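Local structure of tRNA (uracil(54)-C(5))-methyltransferase (Pyrococcus abyssi, 2JJQ) at residues F270-S275 against L409-H414; V119-I124 against S275-N280. The protein methylates carbon 5 of uridine 54 in tRNA, using S-adenosyl-L-methionine as the methyl donor and leaving S-adenosyl-L-homocysteine. All blocks are in the same frame, centred on the assembly; numbering follows the deposited sequence.

Contact 1: residues F270-S275 against L409-H414; sequences FFQTNS and LDMFPH. With SAH (S-adenosyl-L-homocysteine), chain B.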
ATOM      1  N   PHE A 270       7.742   2.727  -5.938  1.00 16.05           N
ATOM      2  CA  PHE A 270       6.481   2.230  -5.307  1.00 15.43           C
ATOM      3  C   PHE A 270       5.887   1.161  -6.221  1.00 15.24           C
ATOM      4  O   PHE A 270       5.965   1.291  -7.433  1.00 14.71           O
ATOM      5  CB  PHE A 270       5.470   3.360  -5.108  1.00 18.62           C
ATOM      6  CG  PHE A 270       4.092   2.868  -4.742  1.00 19.68           C
ATOM      7  CD1 PHE A 270       3.804   2.510  -3.434  1.00 25.26           C
ATOM      8  CD2 PHE A 270       3.130   2.638  -5.725  1.00 24.08           C
ATOM      9  CE1 PHE A 270       2.547   2.013  -3.105  1.00 23.23           C
ATOM     10  CE2 PHE A 270       1.871   2.144  -5.391  1.00 22.28           C
ATOM     11  CZ  PHE A 270       1.582   1.840  -4.104  1.00 23.66           C
ATOM     12  N   PHE A 271       5.314   0.107  -5.647  1.00 13.43           N
ATOM     13  CA  PHE A 271       4.524  -0.864  -6.427  1.00 13.94           C
ATOM     14  C   PHE A 271       3.332  -1.299  -5.510  1.00 15.22           C
ATOM     15  O   PHE A 271       3.486  -1.356  -4.263  1.00 13.49           O
ATOM     16  CB  PHE A 271       5.361  -2.106  -6.818  1.00 14.58           C
ATOM     17  CG  PHE A 271       4.646  -2.993  -7.834  1.00 16.25           C
ATOM     18  CD1 PHE A 271       4.501  -2.571  -9.141  1.00 18.86           C
ATOM     19  CD2 PHE A 271       4.066  -4.197  -7.443  1.00 17.20           C
ATOM     20  CE1 PHE A 271       3.800  -3.353 -10.084  1.00 19.10           C
ATOM     21  CE2 PHE A 271       3.364  -4.995  -8.397  1.00 18.73           C
ATOM     22  CZ  PHE A 271       3.235  -4.549  -9.698  1.00 19.74           C
ATOM     23  N   GLN A 272       2.146  -1.502  -6.103  1.00 12.80           N
ATOM     24  CA  GLN A 272       1.028  -1.928  -5.297  1.00 13.78           C
ATOM     25  C   GLN A 272       1.511  -3.044  -4.322  1.00 13.14           C
ATOM     26  O   GLN A 272       2.223  -3.977  -4.740  1.00 14.36           O
ATOM     27  CB  GLN A 272      -0.079  -2.504  -6.193  1.00 14.28           C
ATOM     28  CG  GLN A 272      -0.463  -1.593  -7.360  1.00 18.47           C
ATOM     29  CD  GLN A 272      -1.312  -0.500  -6.829  1.00 25.07           C
ATOM     30  OE1 GLN A 272      -1.923  -0.655  -5.766  1.00 28.86           O
ATOM     31  NE2 GLN A 272      -1.345   0.635  -7.527  1.00 25.53           N
ATOM     32  N   THR A 273       1.088  -2.977  -3.055  1.00 13.50           N
ATOM     33  CA  THR A 273       1.649  -3.864  -2.024  1.00 14.47           C
ATOM     34  C   THR A 273       1.014  -5.248  -1.953  1.00 13.61           C
ATOM     35  O   THR A 273       1.566  -6.119  -1.305  1.00 13.68           O
ATOM     36  CB  THR A 273       1.580  -3.238  -0.646  1.00 16.33           C
ATOM     37  OG1 THR A 273       0.220  -2.865  -0.374  1.00 15.10           O
ATOM     38  CG2 THR A 273       2.439  -1.964  -0.614  1.00 18.03           C
ATOM     39  N   ASN A 274      -0.155  -5.423  -2.555  1.00 12.15           N
ATOM     40  CA  ASN A 274      -0.830  -6.719  -2.528  1.00 12.57           C
ATOM     41  C   ASN A 274      -0.810  -7.275  -3.945  1.00 12.21           C
ATOM     42  O   ASN A 274      -1.591  -6.892  -4.795  1.00 10.62           O
ATOM     43  CB  ASN A 274      -2.234  -6.549  -1.940  1.00 12.39           C
ATOM     44  CG  ASN A 274      -3.044  -7.835  -1.942  1.00 13.78           C
ATOM     45  OD1 ASN A 274      -2.740  -8.801  -2.664  1.00 12.02           O
ATOM     46  ND2 ASN A 274      -4.148  -7.813  -1.192  1.00 11.67           N
ATOM     47  N   SER A 275       0.129  -8.163  -4.205  1.00 11.36           N
ATOM     48  CA  SER A 275       0.309  -8.561  -5.607  1.00 12.81           C
ATOM     49  C   SER A 275      -0.932  -9.276  -6.112  1.00 12.96           C
ATOM     50  O   SER A 275      -1.268  -9.175  -7.304  1.00 12.73           O
ATOM     51  CB  SER A 275       1.534  -9.466  -5.772  1.00 13.64           C
ATOM     52  OG  SER A 275       2.710  -8.718  -5.464  1.00 13.10           O
ATOM     53  N   LEU A 409     -11.950  -3.072  -4.176  1.00 14.10           N
ATOM     54  CA  LEU A 409     -11.091  -4.289  -4.119  1.00 13.49           C
ATOM     55  C   LEU A 409     -10.415  -4.212  -2.766  1.00 13.99           C
ATOM     56  O   LEU A 409      -9.919  -3.140  -2.370  1.00 15.93           O
ATOM     57  CB  LEU A 409     -10.055  -4.332  -5.229  1.00 14.44           C
ATOM     58  CG  LEU A 409     -10.682  -4.558  -6.607  1.00 16.25           C
ATOM     59  CD1 LEU A 409     -11.011  -3.174  -7.087  1.00 21.38           C
ATOM     60  CD2 LEU A 409      -9.630  -5.199  -7.528  1.00 23.19           C
ATOM     61  N   ASP A 410     -10.466  -5.312  -2.020  1.00 12.98           N
ATOM     62  CA  ASP A 410      -9.762  -5.330  -0.749  1.00 14.23           C
ATOM     63  C   ASP A 410      -8.242  -5.455  -0.995  1.00 13.84           C
ATOM     64  O   ASP A 410      -7.653  -6.549  -0.945  1.00 14.43           O
ATOM     65  CB  ASP A 410     -10.271  -6.423   0.197  1.00 14.08           C
ATOM     66  CG  ASP A 410      -9.640  -6.293   1.566  1.00 15.99           C
ATOM     67  OD1 ASP A 410      -9.210  -5.163   1.876  1.00 16.85           O
ATOM     68  OD2 ASP A 410      -9.462  -7.288   2.301  1.00 17.76           O
ATOM     69  N   MET A 411      -7.604  -4.323  -1.247  1.00 13.19           N
ATOM     70  CA  MET A 411      -6.175  -4.334  -1.484  1.00 14.43           C
ATOM     71  C   MET A 411      -5.451  -4.474  -0.151  1.00 14.27           C
ATOM     72  O   MET A 411      -4.238  -4.838  -0.105  1.00 14.08           O
ATOM     73  CB  MET A 411      -5.755  -3.015  -2.204  1.00 13.87           C
ATOM     74  CG  MET A 411      -6.177  -3.034  -3.728  1.00 19.51           C
ATOM     75  SD  MET A 411      -5.077  -4.091  -4.738  1.00 27.20           S
ATOM     76  CE  MET A 411      -3.519  -3.748  -3.918  1.00 16.52           C
ATOM     77  N   PHE A 412      -6.175  -4.214   0.942  1.00 14.37           N
ATOM     78  CA  PHE A 412      -5.511  -4.022   2.245  1.00 14.46           C
ATOM     79  C   PHE A 412      -6.180  -4.850   3.364  1.00 14.71           C
ATOM     80  O   PHE A 412      -6.698  -4.281   4.346  1.00 13.53           O
ATOM     81  CB  PHE A 412      -5.544  -2.551   2.632  1.00 13.96           C
ATOM     82  CG  PHE A 412      -5.070  -1.651   1.545  1.00 14.14           C
ATOM     83  CD1 PHE A 412      -3.736  -1.526   1.273  1.00 19.73           C
ATOM     84  CD2 PHE A 412      -5.982  -0.955   0.796  1.00 14.85           C
ATOM     85  CE1 PHE A 412      -3.271  -0.670   0.233  1.00 22.62           C
ATOM     86  CE2 PHE A 412      -5.545  -0.108  -0.243  1.00 19.69           C
ATOM     87  CZ  PHE A 412      -4.195   0.032  -0.513  1.00 20.65           C
ATOM     88  N   PRO A 413      -6.118  -6.162   3.243  1.00 14.03           N
ATOM     89  CA  PRO A 413      -6.680  -7.016   4.304  1.00 15.29           C
ATOM     90  C   PRO A 413      -6.151  -6.641   5.706  1.00 14.88           C
ATOM     91  O   PRO A 413      -4.978  -6.254   5.860  1.00 13.12           O
ATOM     92  CB  PRO A 413      -6.154  -8.405   3.942  1.00 16.25           C
ATOM     93  CG  PRO A 413      -5.883  -8.351   2.428  1.00 17.42           C
ATOM     94  CD  PRO A 413      -5.486  -6.933   2.139  1.00 15.41           C
ATOM     95  N   HIS A 414      -7.005  -6.806   6.738  1.00 14.60           N
ATOM     96  CA  HIS A 414      -6.626  -6.566   8.131  1.00 14.13           C
ATOM     97  C   HIS A 414      -6.447  -5.096   8.482  1.00 15.14           C
ATOM     98  O   HIS A 414      -5.981  -4.787   9.579  1.00 16.84           O
ATOM     99  CB  HIS A 414      -5.386  -7.360   8.581  1.00 15.04           C
ATOM    100  CG  HIS A 414      -5.404  -8.785   8.139  1.00 16.10           C
ATOM    101  ND1 HIS A 414      -6.427  -9.649   8.473  1.00 15.60           N
ATOM    102  CD2 HIS A 414      -4.539  -9.503   7.372  1.00 20.89           C
ATOM    103  CE1 HIS A 414      -6.191 -10.846   7.958  1.00 17.12           C
ATOM    104  NE2 HIS A 414      -5.052 -10.786   7.270  1.00 20.05           N
TER
HETATM  105  N   SAH B1406      -1.227   4.506 -10.542  1.00 21.75           N
HETATM  106  CA  SAH B1406       0.023   4.450  -9.716  1.00 23.85           C
HETATM  107  CB  SAH B1406      -0.228   4.963  -8.299  1.00 22.33           C
HETATM  108  CG  SAH B1406      -0.579   6.434  -8.255  1.00 22.54           C
HETATM  109  SD  SAH B1406      -0.166   7.024  -6.605  1.00 23.82           S
HETATM  110  C   SAH B1406       0.447   3.004  -9.611  1.00 25.26           C
HETATM  111  O   SAH B1406       1.542   2.648  -9.146  1.00 26.29           O
HETATM  112  OXT SAH B1406      -0.339   2.142  -9.975  1.00 26.66           O
HETATM  113  C5' SAH B1406      -0.438   8.753  -6.900  1.00 19.92           C
HETATM  114  C4' SAH B1406       0.647   9.309  -7.839  1.00 18.67           C
HETATM  115  O4' SAH B1406       0.557  10.752  -7.967  1.00 18.29           O
HETATM  116  C3' SAH B1406       2.080   9.040  -7.379  1.00 19.19           C
HETATM  117  O3' SAH B1406       2.737   8.230  -8.375  1.00 18.55           O
HETATM  118  C2' SAH B1406       2.707  10.449  -7.229  1.00 18.26           C
HETATM  119  O2' SAH B1406       4.074  10.566  -7.633  1.00 15.10           O
HETATM  120  C1' SAH B1406       1.878  11.296  -8.148  1.00 17.31           C
HETATM  121  N9  SAH B1406       1.624  12.684  -7.777  1.00 19.79           N
HETATM  122  C8  SAH B1406       1.452  13.201  -6.537  1.00 18.96           C
HETATM  123  N7  SAH B1406       1.110  14.513  -6.651  1.00 20.01           N
HETATM  124  C5  SAH B1406       1.030  14.818  -7.956  1.00 20.24           C
HETATM  125  C6  SAH B1406       0.709  16.011  -8.766  1.00 21.71           C
HETATM  126  N6  SAH B1406       0.408  17.158  -8.108  1.00 23.21           N
HETATM  127  N1  SAH B1406       0.748  15.877 -10.132  1.00 20.51           N
HETATM  128  C2  SAH B1406       1.058  14.715 -10.748  1.00 22.22           C
HETATM  129  N3  SAH B1406       1.373  13.609 -10.059  1.00 16.59           N
HETATM  130  C4  SAH B1406       1.358  13.609  -8.705  1.00 20.62           C
HETATM  131  O   HOH W   1      -1.565  -4.620   0.847  1.00 25.46           O
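With CG of Asn274 turned anti to the backbone N (chi1 177°), the amide of Asn274 extends toward the backbone of Met411. Met411 folds back at chi2 and chi3, and this brings its methyl CE to 3.7 Å from CB of Asn274. Asn274 ND2 donates to Met411 O at 3.2 Å, with an N-H...O angle of 154°. The acceptor lies close to the amide plane, but the donor stands above the carbonyl plane. ND2 also donates to Ser121 OG. Asn274 is the N-cap of helix 275-288: its OD1 accepts from Gln277 N, so both ends of the amide are used. This holds the group at a fixed rotation. Met411 O has a second partner, a water that donates to it at 2.8 Å and is also bonded to Thr273 OG1 at 2.8 Å. Both segments lie in the C-terminal catalytic domain, which has the class I SAM-dependent methyltransferase fold. Gln272 faces two ways. Its NE2 donates to OXT of S-adenosyl-L-homocysteine at 3.0 Å, while its OE1 sits 3.9 Å from Met411 CE. The Phe270 ring turns its edge to the ligand carboxylate, with O of S-adenosyl-L-homocysteine near the ring plane. On the other loop, Met411 packs beside Glu419, the predicted proton acceptor, and the Phe412 side chain lies near Cys387, the predicted nucleophile. Asp410 centres an inverse gamma turn, and its carboxylate is held by Tyr97 and Lys104.

Contact 2: residues V119-I124 against S275-N280; sequences VPSPKI and SYQAVN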
ATOM      1  N   VAL A 119     -14.415  -6.833  -3.471  1.00 13.77           N
ATOM      2  CA  VAL A 119     -13.774  -8.086  -3.920  1.00 14.83           C
ATOM      3  C   VAL A 119     -12.723  -8.523  -2.911  1.00 14.00           C
ATOM      4  O   VAL A 119     -11.831  -7.718  -2.586  1.00 13.76           O
ATOM      5  CB  VAL A 119     -13.125  -7.871  -5.309  1.00 13.91           C
ATOM      6  CG1 VAL A 119     -12.409  -9.149  -5.847  1.00 14.35           C
ATOM      7  CG2 VAL A 119     -14.164  -7.280  -6.296  1.00 14.85           C
ATOM      8  N   PRO A 120     -12.842  -9.767  -2.397  1.00 13.68           N
ATOM      9  CA  PRO A 120     -11.885 -10.297  -1.414  1.00 13.96           C
ATOM     10  C   PRO A 120     -10.516 -10.388  -2.012  1.00 12.82           C
ATOM     11  O   PRO A 120     -10.366 -10.606  -3.231  1.00 12.64           O
ATOM     12  CB  PRO A 120     -12.416 -11.726  -1.098  1.00 14.99           C
ATOM     13  CG  PRO A 120     -13.798 -11.795  -1.669  1.00 16.71           C
ATOM     14  CD  PRO A 120     -13.851 -10.776  -2.783  1.00 13.86           C
ATOM     15  N   SER A 121      -9.500 -10.123  -1.192  1.00 12.77           N
ATOM     16  CA  SER A 121      -8.129 -10.436  -1.593  1.00 13.25           C
ATOM     17  C   SER A 121      -8.001 -11.971  -1.801  1.00 13.30           C
ATOM     18  O   SER A 121      -8.561 -12.751  -0.985  1.00 14.31           O
ATOM     19  CB  SER A 121      -7.156  -9.935  -0.543  1.00 13.31           C
ATOM     20  OG  SER A 121      -5.825 -10.207  -0.961  1.00 13.86           O
ATOM     21  N   PRO A 122      -7.363 -12.402  -2.922  1.00 13.64           N
ATOM     22  CA  PRO A 122      -7.239 -13.846  -3.214  1.00 15.02           C
ATOM     23  C   PRO A 122      -6.521 -14.563  -2.098  1.00 15.82           C
ATOM     24  O   PRO A 122      -6.813 -15.753  -1.844  1.00 17.64           O
ATOM     25  CB  PRO A 122      -6.437 -13.854  -4.518  1.00 15.88           C
ATOM     26  CG  PRO A 122      -6.954 -12.620  -5.263  1.00 13.80           C
ATOM     27  CD  PRO A 122      -7.146 -11.584  -4.133  1.00 14.09           C
ATOM     28  N   LYS A 123      -5.607 -13.866  -1.431  1.00 14.53           N
ATOM     29  CA  LYS A 123      -4.903 -14.404  -0.253  1.00 15.58           C
ATOM     30  C   LYS A 123      -4.895 -13.377   0.827  1.00 16.57           C
ATOM     31  O   LYS A 123      -4.871 -12.201   0.528  1.00 16.28           O
ATOM     32  CB  LYS A 123      -3.472 -14.799  -0.569  1.00 15.18           C
ATOM     33  CG  LYS A 123      -3.306 -15.886  -1.633  1.00 19.50           C
ATOM     34  CD  LYS A 123      -1.827 -16.293  -1.625  1.00 21.54           C
ATOM     35  CE  LYS A 123      -1.511 -17.400  -2.634  1.00 27.82           C
ATOM     36  NZ  LYS A 123      -1.766 -18.769  -2.134  1.00 31.02           N
ATOM     37  N   ILE A 124      -4.920 -13.791   2.098  1.00 16.21           N
ATOM     38  CA  ILE A 124      -4.895 -12.773   3.150  1.00 17.98           C
ATOM     39  C   ILE A 124      -3.749 -12.991   4.105  1.00 19.41           C
ATOM     40  O   ILE A 124      -3.593 -12.248   5.090  1.00 21.29           O
ATOM     41  CB  ILE A 124      -6.182 -12.763   3.972  1.00 17.73           C
ATOM     42  CG1 ILE A 124      -6.451 -14.169   4.538  1.00 15.27           C
ATOM     43  CG2 ILE A 124      -7.377 -12.287   3.125  1.00 15.39           C
ATOM     44  CD1 ILE A 124      -7.633 -14.160   5.540  1.00 18.72           C
ATOM     45  N   SER A 275       0.129  -8.163  -4.205  1.00 11.36           N
ATOM     46  CA  SER A 275       0.309  -8.561  -5.607  1.00 12.81           C
ATOM     47  C   SER A 275      -0.932  -9.276  -6.112  1.00 12.96           C
ATOM     48  O   SER A 275      -1.268  -9.175  -7.304  1.00 12.73           O
ATOM     49  CB  SER A 275       1.534  -9.466  -5.772  1.00 13.64           C
ATOM     50  OG  SER A 275       2.710  -8.718  -5.464  1.00 13.10           O
ATOM     51  N   TYR A 276      -1.618 -10.003  -5.222  1.00 12.83           N
ATOM     52  CA  TYR A 276      -2.724 -10.886  -5.686  1.00 13.94           C
ATOM     53  C   TYR A 276      -3.890 -10.079  -6.133  1.00 14.55           C
ATOM     54  O   TYR A 276      -4.445 -10.292  -7.222  1.00 14.03           O
ATOM     55  CB  TYR A 276      -3.128 -11.849  -4.584  1.00 14.18           C
ATOM     56  CG  TYR A 276      -2.049 -12.898  -4.400  1.00 17.63           C
ATOM     57  CD1 TYR A 276      -2.033 -14.040  -5.191  1.00 21.39           C
ATOM     58  CD2 TYR A 276      -0.994 -12.696  -3.502  1.00 18.89           C
ATOM     59  CE1 TYR A 276      -1.006 -15.001  -5.061  1.00 22.57           C
ATOM     60  CE2 TYR A 276       0.020 -13.657  -3.362  1.00 21.75           C
ATOM     61  CZ  TYR A 276       0.005 -14.787  -4.151  1.00 23.84           C
ATOM     62  OH  TYR A 276       0.988 -15.757  -4.002  1.00 26.31           O
ATOM     63  N   GLN A 277      -4.217  -9.084  -5.320  1.00 14.20           N
ATOM     64  CA  GLN A 277      -5.305  -8.156  -5.702  1.00 13.93           C
ATOM     65  C   GLN A 277      -4.875  -7.244  -6.808  1.00 12.67           C
ATOM     66  O   GLN A 277      -5.724  -6.727  -7.533  1.00 11.87           O
ATOM     67  CB  GLN A 277      -5.602  -7.197  -4.617  1.00 17.34           C
ATOM     68  CG  GLN A 277      -6.695  -7.464  -3.775  1.00 22.46           C
ATOM     69  CD  GLN A 277      -8.099  -7.718  -4.385  1.00 16.63           C
ATOM     70  OE1 GLN A 277      -8.354  -7.986  -5.590  1.00 16.98           O
ATOM     71  NE2 GLN A 277      -9.007  -7.757  -3.451  1.00 14.61           N
ATOM     72  N   ALA A 278      -3.572  -6.954  -6.892  1.00 11.67           N
ATOM     73  CA  ALA A 278      -3.096  -6.062  -7.954  1.00 11.54           C
ATOM     74  C   ALA A 278      -3.504  -6.669  -9.298  1.00 10.74           C
ATOM     75  O   ALA A 278      -3.743  -5.944 -10.243  1.00 10.27           O
ATOM     76  CB  ALA A 278      -1.597  -5.909  -7.859  1.00 12.11           C
ATOM     77  N   VAL A 279      -3.490  -8.001  -9.392  1.00 11.20           N
ATOM     78  CA  VAL A 279      -3.872  -8.684 -10.636  1.00 10.09           C
ATOM     79  C   VAL A 279      -5.340  -8.308 -10.918  1.00 11.06           C
ATOM     80  O   VAL A 279      -5.687  -7.950 -12.054  1.00 10.62           O
ATOM     81  CB  VAL A 279      -3.675 -10.204 -10.547  1.00 12.08           C
ATOM     82  CG1 VAL A 279      -4.289 -10.900 -11.763  1.00 13.00           C
ATOM     83  CG2 VAL A 279      -2.147 -10.516 -10.442  1.00 10.49           C
ATOM     84  N   ASN A 280      -6.201  -8.409  -9.907  1.00 10.77           N
ATOM     85  CA  ASN A 280      -7.627  -8.049 -10.147  1.00 11.80           C
ATOM     86  C   ASN A 280      -7.774  -6.563 -10.510  1.00 12.27           C
ATOM     87  O   ASN A 280      -8.613  -6.203 -11.322  1.00 11.47           O
ATOM     88  CB  ASN A 280      -8.447  -8.352  -8.915  1.00 13.39           C
ATOM     89  CG  ASN A 280      -8.644  -9.830  -8.713  1.00 14.76           C
ATOM     90  OD1 ASN A 280      -8.506 -10.634  -9.664  1.00 16.67           O
ATOM     91  ND2 ASN A 280      -8.989 -10.214  -7.498  1.00 14.53           N
TER
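Lys123 and Tyr276 meet obliquely, the lysine chain lying over one face of the phenol ring. CD of Lys123 is 3.7 Å from the ring centroid and 21° off the normal, a CH-pi contact. CE of Lys123 continues to the phenol end of the ring, 3.3 Å from Tyr276 OH. The pair lies at the first turn of helix 275-288, where the helix meets the loop that leaves edge strand 117-119, which extends the seven-stranded class I methyltransferase sheet beside strand 403-409. Phe202 meets the Tyr276 ring edge-to-face. The Pro122 ring packs against the helix: its CB is 3.9 Å from Tyr276 CB, and it crosses the Gln277 side chain at about a right angle. Gln277 bends at chi2 (-54°), which turns its amide toward the loop backbone. Gln277 NE2 donates to Val119 O at 3.0 Å, with the acceptor close to the amide plane and the donor above the carbonyl plane. The bond is bent, with an N-H...O angle of 131°. NE2 also donates to Asp410 O, so one amide nitrogen of the helix holds carbonyls of two separate chain segments. Within the loop, Ser121 OG donates to Lys123 O at 2.7 Å. Asn280 comes in from the next turn, its ND2 3.9 Å from both Val119 CG1 and Pro122 CG. That same ND2 donates to Gln277 OE1 at 3.0 Å.

How the contacts relate
Both contacts use the start of helix 275-288: the N-cap Asn274 in contact 1, its first turn in contact 2. Contact 1 is buried near the centre of the chain and borders the bound S-adenosyl-L-homocysteine. Contact 2 is partly buried and runs out to exposed Pro122 and Lys123. Their centres are about 7 Å apart. They join directly: Asp410 N and Val119 O are 2.8 Å apart, a probable hydrogen bond, and Met411 SD packs on Gln277 CB. In each, a side-chain amide grips a backbone carbonyl. Contact 1 adds a bridging water and a ligand carboxylate, whereas contact 2 adds proline packing and a lysine lying on an aromatic face.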